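Local structure of CDP-4-keto-6-deoxy-D-glucose-3-dehydrase (Yersinia pseudotuberculosis, 3BB8) at residues D138-I141 and P142-N145; E176-R179 and V180-Y184; D201-A205 and G206-D210. The protein probably catalyses the pyridoxal-phosphate-dependent C3 dehydration of CDP-4-keto-6-deoxy-D-glucose in lipopolysaccharide biosynthesis. The protein carries 1 engineered substitution. All blocks are in the same frame, centred on the assembly; numbering follows the deposited sequence.

Contact 1: D138-I141 and P142-N145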
ATOM      1  N   ASP A 138      -8.466   5.887 -29.082  1.00 46.29           N
ATOM      2  CA  ASP A 138      -7.996   4.582 -29.530  1.00 46.45           C
ATOM      3  C   ASP A 138      -6.481   4.403 -29.594  1.00 45.41           C
ATOM      4  O   ASP A 138      -5.722   5.371 -29.621  1.00 45.57           O
ATOM      5  CB  ASP A 138      -8.619   4.267 -30.896  1.00 48.21           C
ATOM      6  CG  ASP A 138      -8.637   2.780 -31.204  1.00 48.96           C
ATOM      7  OD1 ASP A 138      -8.941   1.978 -30.295  1.00 46.86           O
ATOM      8  OD2 ASP A 138      -8.363   2.416 -32.365  1.00 52.63           O
ATOM      9  N   VAL A 139      -6.051   3.147 -29.599  1.00 45.12           N
ATOM     10  CA  VAL A 139      -4.632   2.817 -29.683  1.00 45.79           C
ATOM     11  C   VAL A 139      -4.314   2.319 -31.093  1.00 46.96           C
ATOM     12  O   VAL A 139      -5.190   2.267 -31.964  1.00 47.75           O
ATOM     13  CB  VAL A 139      -4.248   1.707 -28.686  1.00 44.84           C
ATOM     14  CG1 VAL A 139      -4.478   2.181 -27.258  1.00 43.78           C
ATOM     15  CG2 VAL A 139      -5.059   0.457 -28.975  1.00 44.51           C
ATOM     16  N   ASP A 140      -3.055   1.954 -31.313  1.00 47.02           N
ATOM     17  CA  ASP A 140      -2.617   1.458 -32.613  1.00 46.75           C
ATOM     18  C   ASP A 140      -2.037   0.052 -32.500  1.00 45.71           C
ATOM     19  O   ASP A 140      -1.355  -0.273 -31.527  1.00 45.74           O
ATOM     20  CB  ASP A 140      -1.584   2.405 -33.226  1.00 49.83           C
ATOM     21  CG  ASP A 140      -0.843   1.781 -34.392  1.00 54.72           C
ATOM     22  OD1 ASP A 140       0.165   1.084 -34.154  1.00 55.80           O
ATOM     23  OD2 ASP A 140      -1.268   1.989 -35.549  1.00 59.28           O
ATOM     24  N   ILE A 141      -2.312  -0.778 -33.501  1.00 44.28           N
ATOM     25  CA  ILE A 141      -1.557  -2.009 -33.704  1.00 42.80           C
ATOM     26  C   ILE A 141      -0.543  -1.853 -34.832  1.00 41.33           C
ATOM     27  O   ILE A 141      -0.798  -1.163 -35.819  1.00 39.25           O
ATOM     28  CB  ILE A 141      -2.487  -3.195 -34.024  1.00 42.70           C
ATOM     29  CG1 ILE A 141      -3.589  -3.307 -32.969  1.00 43.09           C
ATOM     30  CG2 ILE A 141      -1.691  -4.488 -34.109  1.00 40.47           C
ATOM     31  CD1 ILE A 141      -4.795  -4.097 -33.427  1.00 44.03           C
ATOM     32  N   PRO A 142       0.609  -2.500 -34.679  1.00 40.78           N
ATOM     33  CA  PRO A 142       0.804  -3.482 -33.608  1.00 40.52           C
ATOM     34  C   PRO A 142       1.816  -2.999 -32.574  1.00 39.92           C
ATOM     35  O   PRO A 142       2.513  -3.812 -31.967  1.00 40.45           O
ATOM     36  CB  PRO A 142       1.353  -4.699 -34.352  1.00 39.32           C
ATOM     37  CG  PRO A 142       2.040  -4.128 -35.541  1.00 39.51           C
ATOM     38  CD  PRO A 142       1.234  -2.926 -35.943  1.00 40.75           C
ATOM     39  N   THR A 143       1.892  -1.686 -32.381  1.00 39.28           N
ATOM     40  CA  THR A 143       2.635  -1.118 -31.262  1.00 38.78           C
ATOM     41  C   THR A 143       1.840  -1.219 -29.964  1.00 38.40           C
ATOM     42  O   THR A 143       2.414  -1.292 -28.878  1.00 39.37           O
ATOM     43  CB  THR A 143       2.997   0.357 -31.517  1.00 39.19           C
ATOM     44  OG1 THR A 143       1.826   1.171 -31.381  1.00 39.83           O
ATOM     45  CG2 THR A 143       3.571   0.531 -32.915  1.00 40.25           C
ATOM     46  N   TYR A 144       0.517  -1.223 -30.085  1.00 36.59           N
ATOM     47  CA  TYR A 144      -0.358  -1.344 -28.926  1.00 35.90           C
ATOM     48  C   TYR A 144      -0.302  -0.159 -27.961  1.00 36.12           C
ATOM     49  O   TYR A 144      -0.575  -0.298 -26.774  1.00 34.39           O
ATOM     50  CB  TYR A 144      -0.084  -2.661 -28.195  1.00 35.22           C
ATOM     51  CG  TYR A 144      -0.198  -3.856 -29.111  1.00 37.25           C
ATOM     52  CD1 TYR A 144       0.937  -4.427 -29.688  1.00 36.70           C
ATOM     53  CD2 TYR A 144      -1.446  -4.374 -29.462  1.00 35.30           C
ATOM     54  CE1 TYR A 144       0.838  -5.478 -30.590  1.00 34.54           C
ATOM     55  CE2 TYR A 144      -1.555  -5.420 -30.367  1.00 36.51           C
ATOM     56  CZ  TYR A 144      -0.406  -5.969 -30.931  1.00 35.84           C
ATOM     57  OH  TYR A 144      -0.504  -7.000 -31.845  1.00 35.85           O
ATOM     58  N   ASN A 145       0.048   1.005 -28.496  1.00 36.67           N
ATOM     59  CA  ASN A 145       0.105   2.228 -27.724  1.00 37.15           C
ATOM     60  C   ASN A 145      -0.817   3.263 -28.366  1.00 38.86           C
ATOM     61  O   ASN A 145      -1.233   3.111 -29.517  1.00 39.52           O
ATOM     62  CB  ASN A 145       1.540   2.755 -27.640  1.00 36.17           C
ATOM     63  CG  ASN A 145       2.351   2.055 -26.558  1.00 36.19           C
ATOM     64  OD1 ASN A 145       2.922   0.989 -26.781  1.00 38.60           O
ATOM     65  ND2 ASN A 145       2.386   2.648 -25.371  1.00 34.99           N
TER

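Contact 2: E176-R179 and V180-Y184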
ATOM      1  N   GLU A 176       4.611  13.352 -30.128  1.00 47.17           N
ATOM      2  CA  GLU A 176       3.278  13.925 -30.280  1.00 47.95           C
ATOM      3  C   GLU A 176       2.619  14.215 -28.934  1.00 48.35           C
ATOM      4  O   GLU A 176       2.003  15.270 -28.760  1.00 48.81           O
ATOM      5  CB  GLU A 176       2.385  12.995 -31.108  1.00 47.87           C
ATOM      6  CG  GLU A 176       0.947  13.490 -31.302  1.00 50.47           C
ATOM      7  CD  GLU A 176       0.858  14.879 -31.937  1.00 53.60           C
ATOM      8  OE1 GLU A 176       1.909  15.438 -32.333  1.00 54.95           O
ATOM      9  OE2 GLU A 176      -0.272  15.411 -32.043  1.00 53.46           O
ATOM     10  N   VAL A 177       2.748  13.288 -27.985  1.00 47.83           N
ATOM     11  CA  VAL A 177       2.154  13.470 -26.662  1.00 46.84           C
ATOM     12  C   VAL A 177       2.688  14.735 -25.989  1.00 47.02           C
ATOM     13  O   VAL A 177       1.918  15.597 -25.574  1.00 46.22           O
ATOM     14  CB  VAL A 177       2.424  12.252 -25.749  1.00 45.95           C
ATOM     15  CG1 VAL A 177       1.869  12.518 -24.355  1.00 44.28           C
ATOM     16  CG2 VAL A 177       1.772  11.006 -26.337  1.00 44.50           C
ATOM     17  N   ARG A 178       4.006  14.844 -25.878  1.00 49.20           N
ATOM     18  CA  ARG A 178       4.600  16.026 -25.274  1.00 52.22           C
ATOM     19  C   ARG A 178       4.159  17.267 -26.049  1.00 53.84           C
ATOM     20  O   ARG A 178       3.731  18.263 -25.458  1.00 55.03           O
ATOM     21  CB  ARG A 178       6.125  15.920 -25.274  1.00 52.49           C
ATOM     22  CG  ARG A 178       6.681  15.184 -24.066  1.00 56.01           C
ATOM     23  CD  ARG A 178       6.261  15.891 -22.784  1.00 58.79           C
ATOM     24  NE  ARG A 178       6.702  17.280 -22.789  1.00 59.97           N
ATOM     25  CZ  ARG A 178       7.976  17.650 -22.723  1.00 61.53           C
ATOM     26  NH1 ARG A 178       8.932  16.731 -22.633  1.00 61.65           N
ATOM     27  NH2 ARG A 178       8.298  18.936 -22.775  1.00 61.98           N
ATOM     28  N   ARG A 179       4.254  17.200 -27.370  1.00 52.90           N
ATOM     29  CA  ARG A 179       3.853  18.318 -28.203  1.00 53.05           C
ATOM     30  C   ARG A 179       2.468  18.784 -27.761  1.00 52.78           C
ATOM     31  O   ARG A 179       2.244  19.972 -27.529  1.00 54.02           O
ATOM     32  CB  ARG A 179       3.802  17.893 -29.671  1.00 54.40           C
ATOM     33  CG  ARG A 179       3.956  19.039 -30.667  1.00 55.74           C
ATOM     34  CD  ARG A 179       3.095  18.811 -31.894  1.00 56.86           C
ATOM     35  NE  ARG A 179       1.724  19.256 -31.663  1.00 58.74           N
ATOM     36  CZ  ARG A 179       0.655  18.719 -32.240  1.00 60.65           C
ATOM     37  NH1 ARG A 179       0.800  17.706 -33.086  1.00 61.72           N
ATOM     38  NH2 ARG A 179      -0.556  19.201 -31.984  1.00 60.06           N
ATOM     39  N   VAL A 180       1.539  17.841 -27.637  1.00 51.86           N
ATOM     40  CA  VAL A 180       0.176  18.173 -27.236  1.00 51.06           C
ATOM     41  C   VAL A 180       0.098  18.621 -25.777  1.00 52.50           C
ATOM     42  O   VAL A 180      -0.694  19.498 -25.425  1.00 51.64           O
ATOM     43  CB  VAL A 180      -0.766  16.977 -27.424  1.00 50.09           C
ATOM     44  CG1 VAL A 180      -2.205  17.414 -27.189  1.00 49.00           C
ATOM     45  CG2 VAL A 180      -0.601  16.404 -28.819  1.00 49.61           C
ATOM     46  N   ALA A 181       0.924  18.017 -24.931  1.00 53.33           N
ATOM     47  CA  ALA A 181       0.932  18.360 -23.516  1.00 54.57           C
ATOM     48  C   ALA A 181       1.463  19.773 -23.321  1.00 55.24           C
ATOM     49  O   ALA A 181       0.830  20.594 -22.656  1.00 54.74           O
ATOM     50  CB  ALA A 181       1.789  17.362 -22.736  1.00 52.79           C
ATOM     51  N   ASP A 182       2.626  20.051 -23.904  1.00 55.09           N
ATOM     52  CA  ASP A 182       3.249  21.363 -23.788  1.00 56.41           C
ATOM     53  C   ASP A 182       2.379  22.466 -24.381  1.00 56.73           C
ATOM     54  O   ASP A 182       2.363  23.596 -23.888  1.00 57.43           O
ATOM     55  CB  ASP A 182       4.617  21.349 -24.463  1.00 57.20           C
ATOM     56  CG  ASP A 182       5.513  20.249 -23.927  1.00 60.41           C
ATOM     57  OD1 ASP A 182       5.557  20.076 -22.691  1.00 61.74           O
ATOM     58  OD2 ASP A 182       6.176  19.560 -24.734  1.00 62.05           O
ATOM     59  N   LYS A 183       1.646  22.135 -25.436  1.00 56.99           N
ATOM     60  CA  LYS A 183       0.779  23.108 -26.074  1.00 56.90           C
ATOM     61  C   LYS A 183      -0.300  23.568 -25.107  1.00 56.47           C
ATOM     62  O   LYS A 183      -0.404  24.759 -24.804  1.00 55.87           O
ATOM     63  CB  LYS A 183       0.127  22.500 -27.315  1.00 58.85           C
ATOM     64  CG  LYS A 183      -0.827  23.438 -28.043  1.00 60.02           C
ATOM     65  CD  LYS A 183      -1.428  22.746 -29.251  1.00 61.56           C
ATOM     66  CE  LYS A 183      -2.427  23.629 -29.961  1.00 62.99           C
ATOM     67  NZ  LYS A 183      -3.100  22.878 -31.055  1.00 65.83           N
ATOM     68  N   TYR A 184      -1.093  22.620 -24.614  1.00 54.26           N
ATOM     69  CA  TYR A 184      -2.177  22.943 -23.695  1.00 52.02           C
ATOM     70  C   TYR A 184      -1.768  23.033 -22.226  1.00 49.70           C
ATOM     71  O   TYR A 184      -2.620  23.167 -21.349  1.00 47.50           O
ATOM     72  CB  TYR A 184      -3.315  21.931 -23.852  1.00 54.65           C
ATOM     73  CG  TYR A 184      -3.979  21.987 -25.208  1.00 56.61           C
ATOM     74  CD1 TYR A 184      -3.418  21.343 -26.312  1.00 56.85           C
ATOM     75  CD2 TYR A 184      -5.152  22.720 -25.396  1.00 57.48           C
ATOM     76  CE1 TYR A 184      -4.012  21.431 -27.574  1.00 58.02           C
ATOM     77  CE2 TYR A 184      -5.752  22.816 -26.650  1.00 57.92           C
ATOM     78  CZ  TYR A 184      -5.179  22.172 -27.734  1.00 57.92           C
ATOM     79  OH  TYR A 184      -5.770  22.280 -28.971  1.00 56.23           O
TER

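Contact 3: D201-A205 and G206-D210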
ATOM      1  N   ASP A 201      14.030   7.994 -28.373  1.00 56.39           N
ATOM      2  CA  ASP A 201      14.875   9.064 -28.878  1.00 57.90           C
ATOM      3  C   ASP A 201      16.133   9.087 -28.013  1.00 57.05           C
ATOM      4  O   ASP A 201      16.730  10.137 -27.791  1.00 57.31           O
ATOM      5  CB  ASP A 201      14.124  10.401 -28.795  1.00 60.17           C
ATOM      6  CG  ASP A 201      14.784  11.499 -29.603  1.00 63.02           C
ATOM      7  OD1 ASP A 201      15.089  11.258 -30.790  1.00 65.40           O
ATOM      8  OD2 ASP A 201      14.990  12.605 -29.058  1.00 64.41           O
ATOM      9  N   GLY A 202      16.512   7.912 -27.515  1.00 56.69           N
ATOM     10  CA  GLY A 202      17.692   7.787 -26.674  1.00 56.39           C
ATOM     11  C   GLY A 202      17.506   8.126 -25.203  1.00 56.24           C
ATOM     12  O   GLY A 202      18.345   7.768 -24.376  1.00 55.77           O
ATOM     13  N   LYS A 203      16.408   8.801 -24.871  1.00 56.16           N
ATOM     14  CA  LYS A 203      16.125   9.211 -23.492  1.00 56.09           C
ATOM     15  C   LYS A 203      15.267   8.200 -22.711  1.00 54.97           C
ATOM     16  O   LYS A 203      14.192   7.797 -23.162  1.00 55.10           O
ATOM     17  CB  LYS A 203      15.444  10.587 -23.511  1.00 57.24           C
ATOM     18  CG  LYS A 203      15.168  11.206 -22.144  1.00 59.62           C
ATOM     19  CD  LYS A 203      14.436  12.542 -22.291  1.00 60.37           C
ATOM     20  CE  LYS A 203      14.182  13.208 -20.944  1.00 61.08           C
ATOM     21  NZ  LYS A 203      15.439  13.409 -20.162  1.00 62.37           N
ATOM     22  N   MET A 204      15.754   7.810 -21.535  1.00 53.50           N
ATOM     23  CA  MET A 204      15.081   6.850 -20.652  1.00 51.56           C
ATOM     24  C   MET A 204      13.592   7.151 -20.436  1.00 49.42           C
ATOM     25  O   MET A 204      13.210   8.289 -20.162  1.00 48.97           O
ATOM     26  CB  MET A 204      15.791   6.825 -19.300  1.00 52.84           C
ATOM     27  CG  MET A 204      15.309   5.741 -18.366  1.00 55.60           C
ATOM     28  SD  MET A 204      15.734   4.106 -18.974  1.00 59.65           S
ATOM     29  CE  MET A 204      17.445   3.965 -18.457  1.00 56.22           C
ATOM     30  N   ALA A 205      12.757   6.122 -20.552  1.00 46.72           N
ATOM     31  CA  ALA A 205      11.310   6.278 -20.378  1.00 44.23           C
ATOM     32  C   ALA A 205      10.921   6.675 -18.956  1.00 42.61           C
ATOM     33  O   ALA A 205      11.392   6.088 -17.990  1.00 39.72           O
ATOM     34  CB  ALA A 205      10.599   4.988 -20.759  1.00 43.38           C
ATOM     35  N   GLY A 206      10.042   7.664 -18.839  1.00 42.50           N
ATOM     36  CA  GLY A 206       9.604   8.107 -17.532  1.00 43.52           C
ATOM     37  C   GLY A 206      10.207   9.439 -17.147  1.00 44.59           C
ATOM     38  O   GLY A 206       9.873  10.011 -16.104  1.00 43.37           O
ATOM     39  N   THR A 207      11.083   9.944 -18.008  1.00 44.72           N
ATOM     40  CA  THR A 207      11.749  11.210 -17.757  1.00 44.20           C
ATOM     41  C   THR A 207      11.355  12.291 -18.762  1.00 43.57           C
ATOM     42  O   THR A 207      12.006  13.329 -18.852  1.00 43.35           O
ATOM     43  CB  THR A 207      13.276  11.019 -17.766  1.00 43.71           C
ATOM     44  OG1 THR A 207      13.733  10.828 -19.109  1.00 45.23           O
ATOM     45  CG2 THR A 207      13.649   9.783 -16.958  1.00 44.21           C
ATOM     46  N   PHE A 208      10.285  12.052 -19.512  1.00 41.98           N
ATOM     47  CA  PHE A 208       9.829  13.037 -20.487  1.00 41.70           C
ATOM     48  C   PHE A 208       8.703  13.859 -19.879  1.00 42.05           C
ATOM     49  O   PHE A 208       8.486  15.015 -20.248  1.00 41.21           O
ATOM     50  CB  PHE A 208       9.306  12.363 -21.762  1.00 43.20           C
ATOM     51  CG  PHE A 208      10.348  11.584 -22.529  1.00 45.18           C
ATOM     52  CD1 PHE A 208      10.893  10.414 -22.008  1.00 44.61           C
ATOM     53  CD2 PHE A 208      10.759  12.007 -23.792  1.00 46.65           C
ATOM     54  CE1 PHE A 208      11.827   9.676 -22.730  1.00 46.24           C
ATOM     55  CE2 PHE A 208      11.694  11.276 -24.523  1.00 45.64           C
ATOM     56  CZ  PHE A 208      12.227  10.105 -23.989  1.00 46.88           C
ATOM     57  N   GLY A 209       7.976  13.253 -18.946  1.00 41.92           N
ATOM     58  CA  GLY A 209       6.872  13.951 -18.317  1.00 41.04           C
ATOM     59  C   GLY A 209       7.176  14.440 -16.916  1.00 40.45           C
ATOM     60  O   GLY A 209       8.318  14.392 -16.458  1.00 37.82           O
ATOM     61  N   ASP A 210       6.141  14.900 -16.225  1.00 40.13           N
ATOM     62  CA  ASP A 210       6.312  15.402 -14.873  1.00 41.95           C
ATOM     63  C   ASP A 210       6.543  14.309 -13.832  1.00 40.97           C
ATOM     64  O   ASP A 210       7.450  14.426 -13.015  1.00 43.68           O
ATOM     65  CB  ASP A 210       5.113  16.263 -14.498  1.00 42.88           C
ATOM     66  CG  ASP A 210       4.828  17.318 -15.542  1.00 45.40           C
ATOM     67  OD1 ASP A 210       3.974  17.078 -16.422  1.00 47.96           O
ATOM     68  OD2 ASP A 210       5.476  18.380 -15.497  1.00 48.02           O
TER

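Contact 1: D138-I141 and P142-N145
Asp140 meets three consecutive residues, Thr143, Tyr144 and Asn145: its N-H, its C=O and its carboxylate all face the returning chain. Its N-H reaches Asn145 O at 2.8 Å, bent to 148°. Its carbonyl is approached by the N-H of Tyr144 in a weak, strongly bent bond, whose short N...O distance is doubtful at this resolution. On the side-chain level, Thr143 OG1 donates to Asp140 OD1 over 3.2 Å, arriving on the anti side of the carboxylate and 15° out of its plane. Thr143 places this hydroxyl between its own N and carbonyl carbon (chi1 74°), where it also accepts a weak bond from the N-H of Asn145.

Two residues facing one, with Tyr144 at positive phi and psi, make this a G1 beta bulge; it closes the reversal between strands 133-140 and 145-146. A cis peptide bond between Ile141 and Pro142 lies in the same reversal.

Apolar contacts lie beside the polar ones. Ile141 CG2 sits against the phenol end of Tyr144, 3.7 Å from Tyr144 CZ, while Ile141 CG1 lies 3.9 Å from Tyr144 CE2. On the strand side, Val139 CB rests against the backbone carbonyl of the last residue, 3.4 Å from Asn145 O. Farther out, Tyr144 OH is hydrogen-bonded to Thr350 OG1 of strand 347-351. Helix 399-407 packs on Val139, Ile141 and Tyr144, and Thr401 of that helix, with the N-H of Asn400, binds the carboxylate of Asp138.

Contact 2: E176-R179 and V180-Y184
Arg178 and Asp182, one helical turn apart, form a salt bridge on helix 174-184, the helical link of a beta-alpha-beta unit between strands 159-165 and 187-191. Arg178 NE donates to Asp182 OD1 at 3.0 Å, with the oxygen close to the guanidinium plane and met on its syn side. Arg178 NH2 lies 3.0 Å from Asp182 OD2 and gives OD1 a further, weak bond. The guanidinium and carboxylate planes stand 87° apart, so the pair differs from the coplanar fork in which two nitrogens face two oxygens side by side. Successive bends in the arginine chain, at chi2 and chi3, curl its head back toward the aspartate.

A second cluster of charges lies along another flank. Arg179 NH1 pairs with Glu176 OE1 at 2.6 Å, while its NH2 forms a salt bridge to Glu152. Lys183 NZ is 4.6 Å from Arg179 NH2, and Glu152, which also has a long, weak ion pair with the lysine, probably offsets this repulsion.

Backbone bonds follow the i to i+4 pattern. Ala181 N is 2.7 Å from Val177 O, and Asp182 N to Arg178 O is nearly straight at 173°; Lys183 N bonds to Arg179 O in the next step.

Among the carbon contacts, Val180 CG2 stands over one face of the Arg179 guanidinium, 4.2 Å above its plane and offset toward the rim. Val177 and the Arg178 side chain rest on Leu188 of strand 187-191. Lys183 extends fully from CG onward, which brings Lys183 NZ within 3.4 Å of Tyr184 OH in a weak hydrogen bond; that hydroxyl is also hydrogen-bonded to Glu152 OE2.

Contact 3: D201-A205 and G206-D210
Met204 and Thr207 are the first and last residues of a type II beta turn, with Ala205 and Gly206 (106°/-4°) at its corners. At the backbone angles of Gly206 a side chain would press against the carbonyl oxygen of Ala205, which accounts for glycine there. The turn's own bond, from Thr207 N to Met204 O, is weak at 3.5 Å. The same carbonyl has a closer donor in Thr207 OG1, at 2.8 Å from Met204 O and in the carbonyl plane, so two groups of one residue grip a single oxygen.

Beyond the turn, the Lys203 chain lies across one face of the Phe208 ring. Lys203 CD stands over the ring centre, 3.7 Å from its centroid, in a CH-pi contact, and the two side chains run in opposite directions. Lys203 O meets the ring edge in plane, 3.1 Å from Phe208 CZ. The lysine is extended until its last torsion, and its NZ is too distant for more than a weak cation-pi attraction.

Strand 203-204 is an edge of a small antiparallel sheet with strands 199-200 and 340-341, while Met204 packs on helix 62-75. From strand 187-191, Glu190 accepts the N-H groups of Gly206, Phe208 and Gly209, tying the loop to the central sheet just before strand 211-215 begins.

Overall arrangement
Along the chain the contacts follow in order, 1, 2 and 3, none enclosing another. Contact 1 turns the chain back at the end of strand 133-140 in the large mixed sheet; contact 2 is the helix connecting strands 159-165 and 187-191; contact 3 leads into strand 211-215, the neighbour of 187-191. Contact 1 stands apart, its centre about 19 Å from each of the others, with nearest atoms about 8 Å from contact 2. Contacts 2 and 3, with centres about 14 Å apart, touch where Arg178 NH1 lies 3.0 Å from Phe208 O. All three thus border the sheet whose strands 187-191 and 211-215 end in the pocket residues Asp191 and Ser215, without entering the pyridoxal-phosphate pocket.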